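PDB 3GDW: sigma-54 interaction domain protein from Enterococcus faecalis, which is of unknown function but contains a mannose-type phosphotransferase IIA domain, part of a larger probable sigma-54-dependent regulator that may bind ATP and DNA. Local coordinates for the interface of chains A and B. Coordinates in Å, arbitrary orientation; residue numbers count along the deposited sequence, not the author numbering. Chains: chain A/B, Sigma-54 interaction domain protein.

Contact 1: the interface of chains A and B. Residues chain A 94-95, 97, 125, 129, 133; chain B 95, 100, 124-125, 128-129, 132.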
# COMPACT_ATOMS: atom_id res chain seq x y z
N THR A 94 -6.18 -0.50 -7.41
CA THR A 94 -4.75 -0.72 -7.45
C THR A 94 -4.07 0.17 -6.43
O THR A 94 -4.74 0.95 -5.73
CB THR A 94 -4.16 -0.44 -8.86
OG1 THR A 94 -4.17 0.97 -9.12
CG2 THR A 94 -4.96 -1.14 -9.90
N MSE A 95 -2.74 0.05 -6.34
CA MSE A 95 -1.93 0.82 -5.41
C MSE A 95 -2.52 0.76 -4.00
O MSE A 95 -2.63 1.75 -3.31
CB MSE A 95 -1.67 2.26 -5.91
CG MSE A 95 -0.21 2.69 -5.64
SE MSE A 95 0.03 4.49 -6.22
CE MSE A 95 0.91 4.04 -7.92
N SER A 97 -2.98 0.35 -0.18
CA SER A 97 -2.21 0.54 1.06
C SER A 97 -3.10 0.23 2.25
O SER A 97 -4.29 -0.01 2.08
CB SER A 97 -1.71 1.98 1.16
OG SER A 97 -2.79 2.90 1.06
N PHE A 125 -9.09 8.23 -1.66
CA PHE A 125 -7.75 8.11 -2.20
C PHE A 125 -7.38 9.43 -2.91
O PHE A 125 -6.30 9.97 -2.70
CB PHE A 125 -7.67 6.93 -3.15
CG PHE A 125 -6.32 6.74 -3.77
CD1 PHE A 125 -5.28 6.14 -3.06
CD2 PHE A 125 -6.09 7.17 -5.07
CE1 PHE A 125 -4.02 5.96 -3.66
CE2 PHE A 125 -4.85 7.03 -5.68
CZ PHE A 125 -3.81 6.41 -4.99
N VAL A 129 -4.28 12.08 -1.73
CA VAL A 129 -3.27 12.42 -2.75
C VAL A 129 -3.17 13.93 -2.94
O VAL A 129 -2.07 14.50 -2.85
CB VAL A 129 -3.52 11.74 -4.11
CG1 VAL A 129 -2.64 12.38 -5.19
CG2 VAL A 129 -3.21 10.28 -4.01
N PHE A 133 0.14 16.32 -1.91
CA PHE A 133 0.96 17.04 -2.88
C PHE A 133 0.57 18.50 -3.05
O PHE A 133 1.07 19.17 -3.95
CB PHE A 133 0.98 16.27 -4.20
CG PHE A 133 1.62 14.92 -4.08
CD1 PHE A 133 2.98 14.82 -3.84
CD2 PHE A 133 0.86 13.76 -4.19
CE1 PHE A 133 3.58 13.59 -3.71
CE2 PHE A 133 1.46 12.53 -4.08
CZ PHE A 133 2.82 12.43 -3.83
N MSE B 95 0.12 6.86 1.99
CA MSE B 95 -0.63 5.98 1.07
C MSE B 95 0.34 5.15 0.22
O MSE B 95 0.05 4.82 -0.92
CB MSE B 95 -1.62 6.80 0.19
CG MSE B 95 -2.61 7.65 0.97
SE MSE B 95 -3.89 6.60 2.04
CE MSE B 95 -3.73 7.61 3.72
N ILE B 100 5.37 2.16 -5.20
CA ILE B 100 5.97 3.40 -4.70
C ILE B 100 7.27 3.07 -3.97
O ILE B 100 8.27 3.75 -4.20
CB ILE B 100 5.01 4.17 -3.74
CG1 ILE B 100 3.71 4.56 -4.45
CG2 ILE B 100 5.69 5.43 -3.25
CD1 ILE B 100 3.96 5.23 -5.81
N SER B 124 3.25 9.16 -10.30
CA SER B 124 2.69 7.84 -10.17
C SER B 124 1.34 7.89 -9.48
O SER B 124 0.41 7.26 -9.93
CB SER B 124 3.64 6.90 -9.41
OG SER B 124 4.82 6.64 -10.16
N PHE B 125 1.25 8.63 -8.38
CA PHE B 125 -0.02 8.79 -7.71
C PHE B 125 -1.04 9.40 -8.67
O PHE B 125 -2.15 8.87 -8.80
CB PHE B 125 0.12 9.61 -6.42
CG PHE B 125 0.50 8.79 -5.21
CD1 PHE B 125 -0.45 8.05 -4.51
CD2 PHE B 125 1.81 8.75 -4.79
CE1 PHE B 125 -0.09 7.29 -3.39
CE2 PHE B 125 2.17 8.00 -3.66
CZ PHE B 125 1.22 7.27 -2.97
N VAL B 128 -2.55 7.04 -11.17
CA VAL B 128 -3.54 6.17 -10.54
C VAL B 128 -4.87 6.88 -10.27
O VAL B 128 -5.93 6.26 -10.41
CB VAL B 128 -2.98 5.53 -9.23
CG1 VAL B 128 -4.12 4.84 -8.42
CG2 VAL B 128 -1.93 4.52 -9.59
N VAL B 129 -4.81 8.13 -9.85
CA VAL B 129 -6.01 8.93 -9.60
C VAL B 129 -6.84 8.99 -10.89
O VAL B 129 -8.07 8.82 -10.89
CB VAL B 129 -5.63 10.34 -9.10
CG1 VAL B 129 -6.84 11.31 -9.11
CG2 VAL B 129 -5.01 10.23 -7.70
N GLN B 132 -8.23 5.43 -11.91
CA GLN B 132 -9.42 5.24 -11.07
C GLN B 132 -10.59 6.12 -11.51
O GLN B 132 -11.74 5.65 -11.57
CB GLN B 132 -9.09 5.47 -9.58
CG GLN B 132 -8.45 4.25 -8.91
CD GLN B 132 -8.01 4.50 -7.46
OE1 GLN B 132 -8.48 5.43 -6.81
NE2 GLN B 132 -7.08 3.68 -6.97
O HOH W 1 -2.68 3.89 -1.38
O HOH W 2 -5.84 3.38 -4.48

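Contact 2: the interface of chains A and B. Residues chain A 11-13, 16, 20, 71-72, 95-96; chain B 16, 20, 23, 97-99.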
# COMPACT_ATOMS: atom_id res chain seq x y z
N MSE A 11 -1.44 -9.03 -3.02
CA MSE A 11 -0.22 -8.19 -2.99
C MSE A 11 1.02 -9.03 -3.27
O MSE A 11 1.08 -10.22 -2.92
CB MSE A 11 -0.03 -7.54 -1.62
CG MSE A 11 -1.19 -6.69 -1.10
SE MSE A 11 -1.51 -5.12 -2.22
CE MSE A 11 -0.21 -3.95 -1.40
N HIS A 12 2.05 -8.39 -3.81
CA HIS A 12 3.35 -9.04 -3.98
C HIS A 12 4.23 -9.06 -2.76
O HIS A 12 4.55 -8.03 -2.19
CB HIS A 12 4.09 -8.40 -5.15
CG HIS A 12 3.45 -8.71 -6.45
ND1 HIS A 12 3.46 -9.97 -7.00
CD2 HIS A 12 2.70 -7.94 -7.28
CE1 HIS A 12 2.76 -9.97 -8.12
NE2 HIS A 12 2.31 -8.74 -8.32
N GLY A 13 4.67 -10.25 -2.38
CA GLY A 13 5.61 -10.38 -1.30
C GLY A 13 5.21 -11.48 -0.34
O GLY A 13 4.16 -12.12 -0.52
N THR A 16 2.68 -9.10 2.68
CA THR A 16 2.11 -7.77 2.54
C THR A 16 0.58 -7.76 2.65
O THR A 16 0.05 -7.00 3.45
CB THR A 16 2.53 -7.12 1.23
OG1 THR A 16 3.97 -7.17 1.12
CG2 THR A 16 2.05 -5.67 1.18
N MSE A 20 -1.56 -6.49 6.03
CA MSE A 20 -2.50 -5.38 5.92
C MSE A 20 -3.88 -5.84 6.36
O MSE A 20 -4.57 -5.12 7.09
CB MSE A 20 -2.58 -4.79 4.50
CG MSE A 20 -1.35 -4.02 4.04
SE MSE A 20 -1.78 -3.18 2.33
CE MSE A 20 -2.23 -4.80 1.43
N ASP A 71 -1.81 -4.50 -5.81
CA ASP A 71 -0.74 -3.51 -5.83
C ASP A 71 -0.26 -3.26 -7.26
O ASP A 71 -0.35 -2.16 -7.75
CB ASP A 71 0.41 -3.86 -4.87
CG ASP A 71 0.96 -5.29 -5.04
OD1 ASP A 71 0.49 -6.06 -5.92
OD2 ASP A 71 1.89 -5.65 -4.26
N MSE A 72 0.24 -4.30 -7.89
CA MSE A 72 1.09 -4.14 -9.06
C MSE A 72 0.43 -4.61 -10.29
O MSE A 72 -0.51 -5.39 -10.23
CB MSE A 72 2.39 -4.90 -8.89
CG MSE A 72 2.97 -4.75 -7.54
SE MSE A 72 4.67 -4.14 -7.82
CE MSE A 72 5.65 -5.84 -7.85
N MSE A 95 -2.74 0.05 -6.34
CA MSE A 95 -1.93 0.82 -5.41
C MSE A 95 -2.52 0.76 -4.00
O MSE A 95 -2.63 1.75 -3.31
CB MSE A 95 -1.67 2.26 -5.91
CG MSE A 95 -0.21 2.69 -5.64
SE MSE A 95 0.03 4.49 -6.22
CE MSE A 95 0.91 4.04 -7.92
N THR A 96 -2.93 -0.44 -3.61
CA THR A 96 -3.53 -0.67 -2.32
C THR A 96 -2.54 -0.39 -1.19
O THR A 96 -1.37 -0.78 -1.29
CB THR A 96 -4.10 -2.10 -2.27
OG1 THR A 96 -5.22 -2.16 -3.16
CG2 THR A 96 -4.55 -2.44 -0.86
N THR B 16 3.92 -5.31 7.05
CA THR B 16 3.60 -4.66 5.78
C THR B 16 4.78 -3.90 5.23
O THR B 16 5.15 -4.10 4.06
CB THR B 16 2.42 -3.70 5.90
OG1 THR B 16 1.36 -4.40 6.56
CG2 THR B 16 1.95 -3.26 4.51
N MSE B 20 6.85 -5.30 1.92
CA MSE B 20 6.91 -4.46 0.73
C MSE B 20 8.33 -4.11 0.34
O MSE B 20 8.65 -4.14 -0.85
CB MSE B 20 6.16 -3.14 0.90
CG MSE B 20 4.74 -3.19 0.66
SE MSE B 20 4.05 -1.36 0.78
CE MSE B 20 2.20 -1.91 0.74
N THR B 23 10.17 -7.16 -1.14
CA THR B 23 9.74 -7.26 -2.55
C THR B 23 10.52 -6.33 -3.49
O THR B 23 11.06 -6.78 -4.52
CB THR B 23 8.23 -6.98 -2.66
OG1 THR B 23 7.52 -8.06 -2.05
CG2 THR B 23 7.78 -6.86 -4.13
N SER B 97 2.35 2.27 -1.48
CA SER B 97 2.08 0.90 -1.89
C SER B 97 3.39 0.31 -2.45
O SER B 97 4.38 1.00 -2.57
CB SER B 97 0.97 0.88 -2.95
OG SER B 97 0.48 -0.44 -3.13
N THR B 98 3.37 -0.98 -2.80
CA THR B 98 4.58 -1.71 -3.27
C THR B 98 5.31 -0.96 -4.39
O THR B 98 6.52 -0.82 -4.35
CB THR B 98 4.17 -3.12 -3.77
OG1 THR B 98 3.24 -3.68 -2.84
CG2 THR B 98 5.38 -4.04 -3.84
N MSE B 99 4.56 -0.47 -5.37
CA MSE B 99 5.14 0.21 -6.54
C MSE B 99 5.90 1.44 -6.18
O MSE B 99 6.93 1.73 -6.79
CB MSE B 99 4.06 0.60 -7.54
CG MSE B 99 3.51 -0.60 -8.24
SE MSE B 99 4.96 -1.55 -9.19
CE MSE B 99 6.13 -0.04 -9.79

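Contact 1: the interface of chains A and B
This is an apolar patch between two copies of the IIA domain, with polar groups bridged by water. The first shell is carbon and selenium. A:Met95, a selenomethionine, lies in the loop after strand 90-93 and reaches over the C-terminal helix 114-135 of chain B. Its chain runs straight at chi2 and bends at chi3 (-101°). The bend lays methyl CE on CG2 of B:Val128 at 3.3 Å, which is tight packing. The selenium sits over one face of the B:Phe125 ring, toward the rim. B:Ile100 closes in on the same CE and SE with its CD1 tip.

A:Phe125 crosses the B:Phe125 side chain at about a right angle. Its CG is anti to the backbone N (chi1 180°), so the ring projects from helix 114-132 with its tip toward chain B. A:Phe125 CE2 meets CG1 of B:Val128 at 3.6 Å. A:Phe125 CZ meets CD1 of B:Phe125 at 3.8 Å. In B:Phe125, CG instead lies beside the backbone N (chi1 -86°), so the same residue takes different rotamers in the two chains. A:Val129 CG2 touches CD1 of B:Phe125 at 3.6 Å. A:Phe133 brings its CE2 and CZ against CD2.

No N or O pairs directly across this patch, so the polar groups meet through water. Water 1 lies at the in-plane edge of the A:Phe125 ring. It is shared by OG of A:Ser97, the carbonyl O of A:Met95 and the carbonyl O of B:Met95. Further out, B:Gln132 extends beyond CG. It brings its amide, tilted well away from parallel, over the rim of one A:Phe125 face, with NE2 and water 2 above that face. B:Gln132 OE1 comes 3.4 Å from A:Phe125 CD2. The amide nitrogen NE2 of B:Gln132 bonds water 2 at 2.8 Å. Water 2 in turn lies 2.9 Å from the carbonyl O of A:Thr94.

Contact 2: the interface of chains A and B
Three hydroxyls of chain B are turned toward chain A by chi1. In B:Ser97, OG is anti to the backbone N (-167°). In B:Thr98 and B:Thr23, OG1 points away from the carbonyl carbon and lies next to the backbone N (-43° and -69°). Each donates a hydrogen bond across the interface. B:Ser97 OG gives to the carbonyl O of A:Thr96 at 2.6 Å, from above the carbonyl plane. B:Thr23 OG1 meets the carbonyl O of A:His12 at 3.0 Å, again out of plane.

B:Thr98 OG1 reaches carboxylate atom OD2 of A:Asp71 at 2.8 Å, on its anti lone pair. The syn lone pair of A:Asp71 OD2 accepts the backbone N-H of A:His12, N to OD2 2.8 Å. Two donors from different chains thus grip one oxygen. The other oxygen, OD1, receives the backbone N-H of A:Met72 from above the carboxylate plane. Together these bonds should fix the carboxylate's rotation. B:Thr98 begins helix 98-109, whose N-terminal end may favour the charged form of A:Asp71.

Beside the polar row, the threonine methyls meet selenomethionines. CG2 of B:Thr16 presses on CG of A:Met20 at 3.4 Å, their side chains crossing at about a right angle. A:Thr16 CG2 meets B:Met20 CG more loosely, at 3.7 Å. The methyls of A:Met11 and B:Met20 also touch.

A:His12 corresponds to the phosphoryl-accepting histidine of mannose-type IIA domains. It ends strand 6-12, and A:Asp71 follows strand 66-70, so the site lies at the strand ends of the alpha/beta fold, facing helices 16-28 and 98-109 of chain B.

Contact 1 and contact 2 are neighbouring patches of one two-fold interface, with the centres of their C-alpha atoms about 12 Å apart. A:Met95 belongs to both. The loop following strand 90-93 and helix 98-109 of chain B also contribute to each. Contact 1 adds the C-terminal helices and is mainly apolar, whereas contact 2 carries direct hydrogen bonds beside the expected phosphorylation site. The two-fold repeats both patches with the chains' roles swapped, though Met95 and Phe125 take different rotamers. The pairing may be a functional dimer, since mannose-type IIA domains are known to dimerise, but the structure alone does not show this.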